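Local coordinates for protein nicotinate phosphoribosyltransferase (Vibrio cholerae, PDB 4HL7) that probably catalyses the ATP-driven synthesis of nicotinate D-ribonucleotide from nicotinate and phosphoribosyl diphosphate, a step on the way to NAD+, at residues Leu19-Ile24 with Ser214-Ala219; Ile24-Ala29 with Ala231-Met236; Val39-Ile44 with Gly123-Thr128. All coordinates share one frame; numbering follows the deposited sequence.

Contact 1: Leu19-Ile24 with Ser214-Ala219; sequences LDAYKI and SNYHFA
Tyr216 spreads its ring across the methyl group of Ala21 at a buried junction where the start of helix 21-33 meets the start of helix 216-222, the helix that follows parallel strand 210-213 in the alpha/beta barrel of this enzyme family. The Tyr216 side chain can be followed outward. Its chi1 of -96° lies well off the usual -60°, which may carry a little torsional strain, and from CB the ring swings over to helix 21-33. CD2 lies 3.6 Å from Ala21 CA, and CD1 and CE1 lie 4.1 and 3.9 Å from Ala21 CB, the methyl that sits over the ring centre. Ala21 CB is 3.5 Å from the ring centroid, a CH-pi contact close to the ring normal. The CE2 corner turns its edge to Ile24, with Ile24 CB 4.0 Å away. At the tip, the hydroxyl bonds to Asn25 OD1, one turn on from Ala21, so the phenol is pinned at its end as well as held across its face. Tyr77 and Leu78 of helix 72-81 pack against the same side chain.

Next to this packing the backbones join through a single bridge between Asp20 and Asn215. Ala21 N donates to Ser214 O at 2.7 Å, nearly along the C=O axis, while Tyr216 N reaches Leu19 O only weakly. Ser214 OG donates to Asp20 OD1 over 2.9 Å, arriving 56° out of the carboxylate plane; the other oxygen, OD2, is in a salt bridge with Arg187, so this buried acid has a partner on each oxygen. Asn215 N-caps helix 216-222: with CG anti to the backbone N, it swings OD1 to Phe218 N at 2.9 Å, and its ND2 donates to Asp18 OD1 and Thr186 OG1.

Contact 2: Ile24-Ala29 with Ala231-Met236; sequences INMMQA and AHEWFM
Met26 reaches from helix 21-33 to Trp234 and its neighbours at the start of helix 232-241. The two helical segments run nearly parallel, 24° apart, and their axes come no closer than 11.5 Å. At that spacing the side chains do the joining, and Met26, present as selenomethionine, has by far the most surface buried here. With CG anti to the backbone N (chi1 -165°) and chi2 extended too, the chain runs straight out toward helix 232-241 before bending at its last torsion. Its CG lies 4.0 Å from Trp234 CE3, and SE then passes Trp234 CB at 3.9 Å, the two chains lying alongside, each pointing to the other's helix. On another flank SE touches the aliphatic part of Glu233, 3.7 Å from CG. The terminal methyl bends toward Ala231, just before the helix begins; its SE-CE bond is modelled short, so its exact placing is doubtful.

Trp234, whose CG is also anti to its backbone N, sends the indole back toward helix 21-33. The outer end of its six-membered ring meets Ala29, one turn on from Met26, with CH2 3.7 Å from Ala29 CB. The pyrrole NH faces elsewhere and donates to Ala251 O in helix 247-258, while the rings of His238 and Trp255 meet the indole edge-to-face.

His232, the predicted autophosphorylation site, unmodified here, starts its CB bond away from this interface and hydrogen-bonds Asp269. The side-chain contacts between the segments are apolar, without a hydrogen bond between them. Glu233 carries its carboxylate on, OE2 to Lys23 of helix 21-33 and OE1 to Tyr41 and Trp125. The chemistry thus implies apolar packing flanked by a charged link, the Lys23-Glu233 salt bridge tying the same two helices at the margin.

Contact 3: Val39-Ile44 with Gly123-Thr128; sequences VRYELI and GSWRDT
Val39 and Gly123 form an antiparallel hydrogen-bonded pair, Val39 N donating to Gly123 O at 2.9 Å and Gly123 N returning a longer bond of 3.3 Å to Val39 O, just where segment 123-128 turns a corner and leaves the sheet for helix 125-128. The valine then packs against that helix. Its CG1 lies over the five-membered ring of Trp125, 3.8 Å from the centroid and 20° off the ring normal, a CH-pi contact. CG2 falls between the backbone N and the carbonyl carbon and reaches Thr128 OG1 at 3.4 Å. The Tyr41 and Trp125 side chains cross at about a right angle, bringing Tyr41 OH to the indole edge, 3.4 Å from Trp125 CD1; this hydroxyl and Trp125 NE1 both hydrogen-bond to Glu233 OE1. The Tyr41 ring edge meets Thr128, with CE2 3.5 Å from OG1, which itself donates to Ser124 O at 2.8 Å. Ser124 N-caps the short helix by accepting from Asp127 N.

Strand 38-46 runs between strands 116-122 and 372-380 of the antiparallel sheet, while Ile30 of helix 21-33 packs against Trp125.

Overall arrangement
All three contacts are buried rather than at the surface, though contact 3 lies farther out, centred about 15 Å from the chain centre, against 10 and 11 Å for contacts 1 and 2. Helix 21-33 serves both contact 1 and contact 2, sharing Ile24, and ties the N-terminal part of the chain to two helices of the barrel part; contact 3 stays within the N-terminal region. Their chemistry differs accordingly: contact 1 mixes backbone and carboxylate bonds with aromatic packing, contact 2 is apolar, and contact 3 couples a backbone pair at the end of two strands to CH-pi packing. Glu233 joins them, linking Lys23 of contact 1 with Tyr41 and Trp125 of contact 3.

Contact 1: Leu19-Ile24 with Ser214-Ala219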
loop_
_atom_site.group_PDB
_atom_site.type_symbol
_atom_site.label_atom_id
_atom_site.label_comp_id
_atom_site.label_asym_id
_atom_site.label_seq_id
_atom_site.Cartn_x
_atom_site.Cartn_y
_atom_site.Cartn_z
ATOM N N LEU A 19 -0.516 11.077 0.926
ATOM C CA LEU A 19 0.170 9.825 0.718
ATOM C C LEU A 19 -0.283 8.853 1.787
ATOM O O LEU A 19 -0.978 9.287 2.752
ATOM C CB LEU A 19 1.725 10.001 0.755
ATOM C CG LEU A 19 2.363 10.996 1.752
ATOM C CD1 LEU A 19 2.207 10.543 3.194
ATOM C CD2 LEU A 19 3.861 11.111 1.392
ATOM N N ASP A 20 0.108 7.567 1.658
ATOM C CA ASP A 20 -0.279 6.587 2.724
ATOM C C ASP A 20 0.502 6.885 3.979
ATOM O O ASP A 20 1.722 7.005 3.939
ATOM C CB ASP A 20 0.008 5.163 2.254
ATOM C CG ASP A 20 -1.013 4.666 1.188
ATOM O OD1 ASP A 20 -2.125 5.260 1.047
ATOM O OD2 ASP A 20 -0.685 3.649 0.535
ATOM N N ALA A 21 -0.199 6.918 5.118
ATOM C CA ALA A 21 0.371 7.316 6.375
ATOM C C ALA A 21 1.516 6.422 6.747
ATOM O O ALA A 21 2.492 6.892 7.380
ATOM C CB ALA A 21 -0.717 7.231 7.439
ATOM N N TYR A 22 1.431 5.137 6.382
ATOM C CA TYR A 22 2.506 4.206 6.798
ATOM C C TYR A 22 3.878 4.566 6.160
ATOM O O TYR A 22 4.880 4.085 6.625
ATOM C CB TYR A 22 2.161 2.739 6.447
ATOM C CG TYR A 22 2.498 2.358 4.972
ATOM C CD1 TYR A 22 1.520 2.357 3.989
ATOM C CD2 TYR A 22 3.818 2.025 4.580
ATOM C CE1 TYR A 22 1.805 2.020 2.665
ATOM C CE2 TYR A 22 4.120 1.710 3.250
ATOM C CZ TYR A 22 3.109 1.714 2.289
ATOM O OH TYR A 22 3.399 1.398 0.969
ATOM N N LYS A 23 3.893 5.391 5.091
ATOM C CA LYS A 23 5.141 5.796 4.474
ATOM C C LYS A 23 5.881 6.758 5.364
ATOM O O LYS A 23 7.109 6.610 5.573
ATOM C CB LYS A 23 4.892 6.401 3.055
ATOM C CG LYS A 23 4.313 5.353 2.124
ATOM C CD LYS A 23 5.233 4.936 0.982
ATOM C CE LYS A 23 6.299 3.974 1.418
ATOM N NZ LYS A 23 7.118 3.543 0.236
ATOM N N ILE A 24 5.164 7.717 5.925
ATOM C CA ILE A 24 5.762 8.628 6.910
ATOM C C ILE A 24 6.126 7.872 8.180
ATOM O O ILE A 24 7.193 8.100 8.807
ATOM C CB ILE A 24 4.818 9.839 7.218
ATOM C CG1 ILE A 24 4.919 10.848 6.043
ATOM C CG2 ILE A 24 5.235 10.568 8.527
ATOM C CD1 ILE A 24 4.048 12.111 6.224
ATOM N N SER A 214 -6.046 5.631 4.992
ATOM C CA SER A 214 -4.592 5.652 5.046
ATOM C C SER A 214 -3.998 7.011 4.648
ATOM O O SER A 214 -2.836 7.244 4.901
ATOM C CB SER A 214 -3.992 4.559 4.145
ATOM O OG SER A 214 -4.380 4.854 2.814
ATOM N N ASN A 215 -4.800 7.902 4.042
ATOM C CA ASN A 215 -4.277 9.152 3.555
ATOM C C ASN A 215 -4.235 10.233 4.682
ATOM O O ASN A 215 -5.280 10.637 5.173
ATOM C CB ASN A 215 -5.135 9.596 2.365
ATOM C CG ASN A 215 -4.554 10.798 1.640
ATOM O OD1 ASN A 215 -4.394 11.865 2.223
ATOM N ND2 ASN A 215 -4.185 10.606 0.382
ATOM N N TYR A 216 -3.031 10.703 5.049
ATOM C CA TYR A 216 -2.908 11.704 6.140
ATOM C C TYR A 216 -3.630 12.998 5.761
ATOM O O TYR A 216 -4.351 13.635 6.600
ATOM C CB TYR A 216 -1.412 12.021 6.430
ATOM C CG TYR A 216 -0.813 11.215 7.583
ATOM C CD1 TYR A 216 -1.538 11.011 8.752
ATOM C CD2 TYR A 216 0.486 10.688 7.494
ATOM C CE1 TYR A 216 -0.991 10.284 9.834
ATOM C CE2 TYR A 216 1.058 9.965 8.554
ATOM C CZ TYR A 216 0.325 9.803 9.744
ATOM O OH TYR A 216 0.864 9.057 10.817
ATOM N N HIS A 217 -3.411 13.449 4.536
ATOM C CA HIS A 217 -4.025 14.717 4.083
ATOM C C HIS A 217 -5.530 14.730 4.195
ATOM O O HIS A 217 -6.147 15.728 4.679
ATOM C CB HIS A 217 -3.609 15.018 2.642
ATOM C CG HIS A 217 -4.136 16.334 2.124
ATOM N ND1 HIS A 217 -3.439 17.470 2.205
ATOM C CD2 HIS A 217 -5.349 16.661 1.531
ATOM C CE1 HIS A 217 -4.151 18.480 1.681
ATOM N NE2 HIS A 217 -5.310 17.990 1.257
ATOM N N PHE A 218 -6.152 13.641 3.772
ATOM C CA PHE A 218 -7.627 13.524 3.807
ATOM C C PHE A 218 -8.109 13.118 5.203
ATOM O O PHE A 218 -9.209 13.485 5.566
ATOM C CB PHE A 218 -8.122 12.537 2.708
ATOM C CG PHE A 218 -8.016 13.106 1.309
ATOM C CD1 PHE A 218 -8.517 14.389 1.023
ATOM C CD2 PHE A 218 -7.372 12.384 0.280
ATOM C CE1 PHE A 218 -8.353 14.972 -0.245
ATOM C CE2 PHE A 218 -7.242 12.940 -0.980
ATOM C CZ PHE A 218 -7.717 14.230 -1.254
ATOM N N ALA A 219 -7.269 12.436 5.994
ATOM C CA ALA A 219 -7.580 12.217 7.434
ATOM C C ALA A 219 -7.736 13.587 8.121
ATOM O O ALA A 219 -8.715 13.834 8.817
ATOM C CB ALA A 219 -6.517 11.371 8.129
#

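Contact 2: Ile24-Ala29 with Ala231-Met236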
loop_
_atom_site.group_PDB
_atom_site.type_symbol
_atom_site.label_atom_id
_atom_site.label_comp_id
_atom_site.label_asym_id
_atom_site.label_seq_id
_atom_site.Cartn_x
_atom_site.Cartn_y
_atom_site.Cartn_z
ATOM N N ILE A 24 5.164 7.717 5.925
ATOM C CA ILE A 24 5.762 8.628 6.910
ATOM C C ILE A 24 6.126 7.872 8.180
ATOM O O ILE A 24 7.193 8.100 8.807
ATOM C CB ILE A 24 4.818 9.839 7.218
ATOM C CG1 ILE A 24 4.919 10.848 6.043
ATOM C CG2 ILE A 24 5.235 10.568 8.527
ATOM C CD1 ILE A 24 4.048 12.111 6.224
ATOM N N ASN A 25 5.230 6.981 8.602
ATOM C CA ASN A 25 5.526 6.250 9.795
ATOM C C ASN A 25 6.796 5.394 9.647
ATOM O O ASN A 25 7.691 5.446 10.517
ATOM C CB ASN A 25 4.308 5.421 10.204
ATOM C CG ASN A 25 3.101 6.274 10.472
ATOM O OD1 ASN A 25 3.186 7.534 10.591
ATOM N ND2 ASN A 25 1.917 5.609 10.530
HETATM N N MSE A 26 6.913 4.651 8.536
HETATM C CA MSE A 26 8.075 3.848 8.282
HETATM C C MSE A 26 9.271 4.763 8.086
HETATM O O MSE A 26 10.374 4.420 8.494
HETATM C CB MSE A 26 7.808 2.986 7.041
HETATM C CG MSE A 26 8.792 1.889 6.902
HETATM SE SE MSE A 26 7.962 0.746 5.490
HETATM C CE MSE A 26 6.356 0.519 5.660
HETATM N N MSE A 27 9.067 5.961 7.547
HETATM C CA MSE A 27 10.221 6.887 7.456
HETATM C C MSE A 27 10.804 7.200 8.820
HETATM O O MSE A 27 12.033 7.351 8.983
HETATM C CB MSE A 27 9.741 8.180 6.770
HETATM C CG MSE A 27 10.956 9.105 6.505
HETATM SE SE MSE A 27 10.192 10.725 5.659
HETATM C CE MSE A 27 11.735 11.914 5.453
ATOM N N GLN A 28 9.951 7.346 9.829
ATOM C CA GLN A 28 10.478 7.492 11.197
ATOM C C GLN A 28 11.311 6.325 11.633
ATOM O O GLN A 28 12.396 6.518 12.273
ATOM C CB GLN A 28 9.411 7.809 12.267
ATOM C CG GLN A 28 10.022 7.591 13.676
ATOM C CD GLN A 28 9.214 8.190 14.755
ATOM O OE1 GLN A 28 8.965 9.405 14.756
ATOM N NE2 GLN A 28 8.745 7.356 15.673
ATOM N N ALA A 29 10.862 5.096 11.348
ATOM C CA ALA A 29 11.611 3.932 11.835
ATOM C C ALA A 29 12.947 3.820 11.114
ATOM O O ALA A 29 13.992 3.495 11.688
ATOM C CB ALA A 29 10.805 2.630 11.642
ATOM N N ALA A 231 4.270 -1.928 5.554
ATOM C CA ALA A 231 4.324 -2.458 4.176
ATOM C C ALA A 231 5.386 -3.540 4.089
ATOM O O ALA A 231 6.251 -3.668 4.990
ATOM C CB ALA A 231 4.641 -1.344 3.191
ATOM N N HIS A 232 5.272 -4.382 3.057
ATOM C CA HIS A 232 6.249 -5.486 2.819
ATOM C C HIS A 232 7.697 -4.995 2.764
ATOM O O HIS A 232 8.600 -5.673 3.203
ATOM C CB HIS A 232 5.979 -6.173 1.481
ATOM C CG HIS A 232 4.659 -6.868 1.455
ATOM N ND1 HIS A 232 3.608 -6.357 0.809
ATOM C CD2 HIS A 232 4.222 -8.043 2.090
ATOM C CE1 HIS A 232 2.515 -7.167 1.030
ATOM N NE2 HIS A 232 2.909 -8.195 1.804
ATOM N N GLU A 233 7.908 -3.782 2.255
ATOM C CA GLU A 233 9.307 -3.285 2.105
ATOM C C GLU A 233 10.073 -3.220 3.363
ATOM O O GLU A 233 11.263 -3.398 3.328
ATOM C CB GLU A 233 9.357 -1.878 1.405
ATOM C CG GLU A 233 8.886 -0.777 2.255
ATOM C CD GLU A 233 9.106 0.608 1.603
ATOM O OE1 GLU A 233 10.296 1.067 1.473
ATOM O OE2 GLU A 233 8.068 1.246 1.326
ATOM N N TRP A 234 9.403 -3.044 4.516
ATOM C CA TRP A 234 10.130 -3.053 5.780
ATOM C C TRP A 234 10.726 -4.457 6.018
ATOM O O TRP A 234 11.915 -4.651 6.342
ATOM C CB TRP A 234 9.134 -2.675 6.881
ATOM C CG TRP A 234 9.678 -2.740 8.279
ATOM C CD1 TRP A 234 9.312 -3.621 9.292
ATOM C CD2 TRP A 234 10.681 -1.862 8.866
ATOM N NE1 TRP A 234 9.981 -3.317 10.475
ATOM C CE2 TRP A 234 10.839 -2.278 10.262
ATOM C CE3 TRP A 234 11.431 -0.782 8.391
ATOM C CZ2 TRP A 234 11.702 -1.631 11.128
ATOM C CZ3 TRP A 234 12.338 -0.138 9.275
ATOM C CH2 TRP A 234 12.440 -0.530 10.618
ATOM N N PHE A 235 9.916 -5.475 5.741
ATOM C CA PHE A 235 10.418 -6.879 5.939
ATOM C C PHE A 235 11.444 -7.273 4.866
ATOM O O PHE A 235 12.452 -7.987 5.134
ATOM C CB PHE A 235 9.203 -7.799 5.884
ATOM C CG PHE A 235 8.220 -7.491 6.984
ATOM C CD1 PHE A 235 7.201 -6.579 6.789
ATOM C CD2 PHE A 235 8.398 -8.013 8.242
ATOM C CE1 PHE A 235 6.355 -6.233 7.849
ATOM C CE2 PHE A 235 7.555 -7.644 9.307
ATOM C CZ PHE A 235 6.528 -6.768 9.088
HETATM N N MSE A 236 11.196 -6.804 3.636
HETATM C CA MSE A 236 12.098 -7.152 2.516
HETATM C C MSE A 236 13.440 -6.476 2.743
HETATM O O MSE A 236 14.468 -7.098 2.572
HETATM C CB MSE A 236 11.459 -6.583 1.209
HETATM C CG MSE A 236 10.269 -7.467 0.812
HETATM SE SE MSE A 236 9.209 -6.458 -0.536
HETATM C CE MSE A 236 10.387 -6.880 -2.045
#

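Contact 3: Val39-Ile44 with Gly123-Thr128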
loop_
_atom_site.group_PDB
_atom_site.type_symbol
_atom_site.label_atom_id
_atom_site.label_comp_id
_atom_site.label_asym_id
_atom_site.label_seq_id
_atom_site.Cartn_x
_atom_site.Cartn_y
_atom_site.Cartn_z
ATOM N N VAL A 39 18.547 2.397 -1.059
ATOM C CA VAL A 39 17.595 1.457 -1.683
ATOM C C VAL A 39 17.409 1.804 -3.145
ATOM O O VAL A 39 17.777 2.918 -3.590
ATOM C CB VAL A 39 16.177 1.446 -0.986
ATOM C CG1 VAL A 39 16.189 0.790 0.405
ATOM C CG2 VAL A 39 15.582 2.848 -0.886
ATOM N N ARG A 40 16.789 0.880 -3.884
ATOM C CA ARG A 40 16.337 1.151 -5.250
ATOM C C ARG A 40 14.944 0.571 -5.381
ATOM O O ARG A 40 14.733 -0.601 -5.023
ATOM C CB ARG A 40 17.238 0.532 -6.301
ATOM C CG ARG A 40 16.702 0.825 -7.738
ATOM C CD ARG A 40 17.733 0.506 -8.817
ATOM N NE ARG A 40 18.378 -0.790 -8.554
ATOM C CZ ARG A 40 17.856 -1.936 -8.960
ATOM N NH1 ARG A 40 16.676 -1.964 -9.607
ATOM N NH2 ARG A 40 18.472 -3.041 -8.698
ATOM N N TYR A 41 13.998 1.391 -5.859
ATOM C CA TYR A 41 12.635 0.900 -6.185
ATOM C C TYR A 41 12.470 0.882 -7.668
ATOM O O TYR A 41 13.045 1.753 -8.383
ATOM C CB TYR A 41 11.564 1.859 -5.703
ATOM C CG TYR A 41 11.482 2.105 -4.188
ATOM C CD1 TYR A 41 10.695 1.287 -3.366
ATOM C CD2 TYR A 41 12.285 3.104 -3.569
ATOM C CE1 TYR A 41 10.570 1.555 -1.982
ATOM C CE2 TYR A 41 12.193 3.358 -2.191
ATOM C CZ TYR A 41 11.364 2.568 -1.396
ATOM O OH TYR A 41 11.285 2.851 -0.017
ATOM N N GLU A 42 11.582 -0.014 -8.149
ATOM C CA GLU A 42 11.298 -0.074 -9.577
ATOM C C GLU A 42 9.813 -0.073 -9.814
ATOM O O GLU A 42 9.089 -0.861 -9.195
ATOM C CB GLU A 42 11.897 -1.341 -10.228
ATOM C CG GLU A 42 13.419 -1.371 -10.195
ATOM C CD GLU A 42 14.057 -0.270 -11.075
ATOM O OE1 GLU A 42 15.279 -0.019 -10.860
ATOM O OE2 GLU A 42 13.378 0.272 -12.008
ATOM N N LEU A 43 9.361 0.787 -10.716
ATOM C CA LEU A 43 7.948 0.797 -11.015
ATOM C C LEU A 43 7.782 0.463 -12.456
ATOM O O LEU A 43 8.571 0.876 -13.303
ATOM C CB LEU A 43 7.295 2.157 -10.749
ATOM C CG LEU A 43 7.256 2.654 -9.301
ATOM C CD1 LEU A 43 8.575 3.355 -8.994
ATOM C CD2 LEU A 43 6.078 3.590 -9.034
ATOM N N ILE A 44 6.732 -0.275 -12.754
ATOM C CA ILE A 44 6.462 -0.575 -14.153
ATOM C C ILE A 44 4.997 -0.289 -14.438
ATOM O O ILE A 44 4.133 -0.632 -13.644
ATOM C CB ILE A 44 6.888 -2.020 -14.537
ATOM C CG1 ILE A 44 6.286 -2.384 -15.910
ATOM C CG2 ILE A 44 6.594 -2.986 -13.395
ATOM C CD1 ILE A 44 6.965 -3.550 -16.554
ATOM N N GLY A 123 18.296 6.133 -3.748
ATOM C CA GLY A 123 18.835 7.105 -2.774
ATOM C C GLY A 123 18.815 6.485 -1.414
ATOM O O GLY A 123 18.676 5.244 -1.275
ATOM N N SER A 124 18.933 7.316 -0.377
ATOM C CA SER A 124 18.733 6.756 0.962
ATOM C C SER A 124 17.307 6.274 1.110
ATOM O O SER A 124 16.362 6.829 0.540
ATOM C CB SER A 124 19.064 7.752 2.087
ATOM O OG SER A 124 18.116 8.770 2.196
ATOM N N TRP A 125 17.133 5.261 1.909
ATOM C CA TRP A 125 15.799 4.747 2.211
ATOM C C TRP A 125 14.961 5.819 2.864
ATOM O O TRP A 125 13.809 6.040 2.463
ATOM C CB TRP A 125 15.983 3.510 3.101
ATOM C CG TRP A 125 14.803 2.605 3.163
ATOM C CD1 TRP A 125 13.625 2.621 2.386
ATOM C CD2 TRP A 125 14.684 1.438 4.028
ATOM N NE1 TRP A 125 12.798 1.534 2.752
ATOM C CE2 TRP A 125 13.397 0.802 3.713
ATOM C CE3 TRP A 125 15.499 0.874 4.999
ATOM C CZ2 TRP A 125 12.957 -0.335 4.392
ATOM C CZ3 TRP A 125 15.053 -0.311 5.659
ATOM C CH2 TRP A 125 13.815 -0.877 5.364
ATOM N N ARG A 126 15.547 6.584 3.817
ATOM C CA ARG A 126 14.768 7.646 4.468
ATOM C C ARG A 126 14.310 8.747 3.455
ATOM O O ARG A 126 13.227 9.242 3.544
ATOM C CB ARG A 126 15.592 8.293 5.561
ATOM C CG ARG A 126 14.843 9.366 6.387
ATOM C CD ARG A 126 15.861 10.397 6.899
ATOM N NE ARG A 126 15.242 11.353 7.816
ATOM C CZ ARG A 126 14.871 12.583 7.510
ATOM N NH1 ARG A 126 15.114 13.111 6.311
ATOM N NH2 ARG A 126 14.295 13.305 8.450
ATOM N N ASP A 127 15.146 9.093 2.514
ATOM C CA ASP A 127 14.858 10.187 1.610
ATOM C C ASP A 127 14.017 9.819 0.386
ATOM O O ASP A 127 13.484 10.731 -0.311
ATOM C CB ASP A 127 16.120 10.862 1.238
ATOM C CG ASP A 127 16.788 11.525 2.497
ATOM O OD1 ASP A 127 17.901 11.902 2.381
ATOM O OD2 ASP A 127 16.153 11.578 3.581
ATOM N N THR A 128 13.860 8.523 0.165
ATOM C CA THR A 128 13.122 8.042 -1.046
ATOM C C THR A 128 11.822 7.323 -0.695
ATOM O O THR A 128 11.007 7.077 -1.598
ATOM C CB THR A 128 13.963 7.165 -1.982
ATOM O OG1 THR A 128 14.396 5.971 -1.322
ATOM C CG2 THR A 128 15.192 7.949 -2.572
#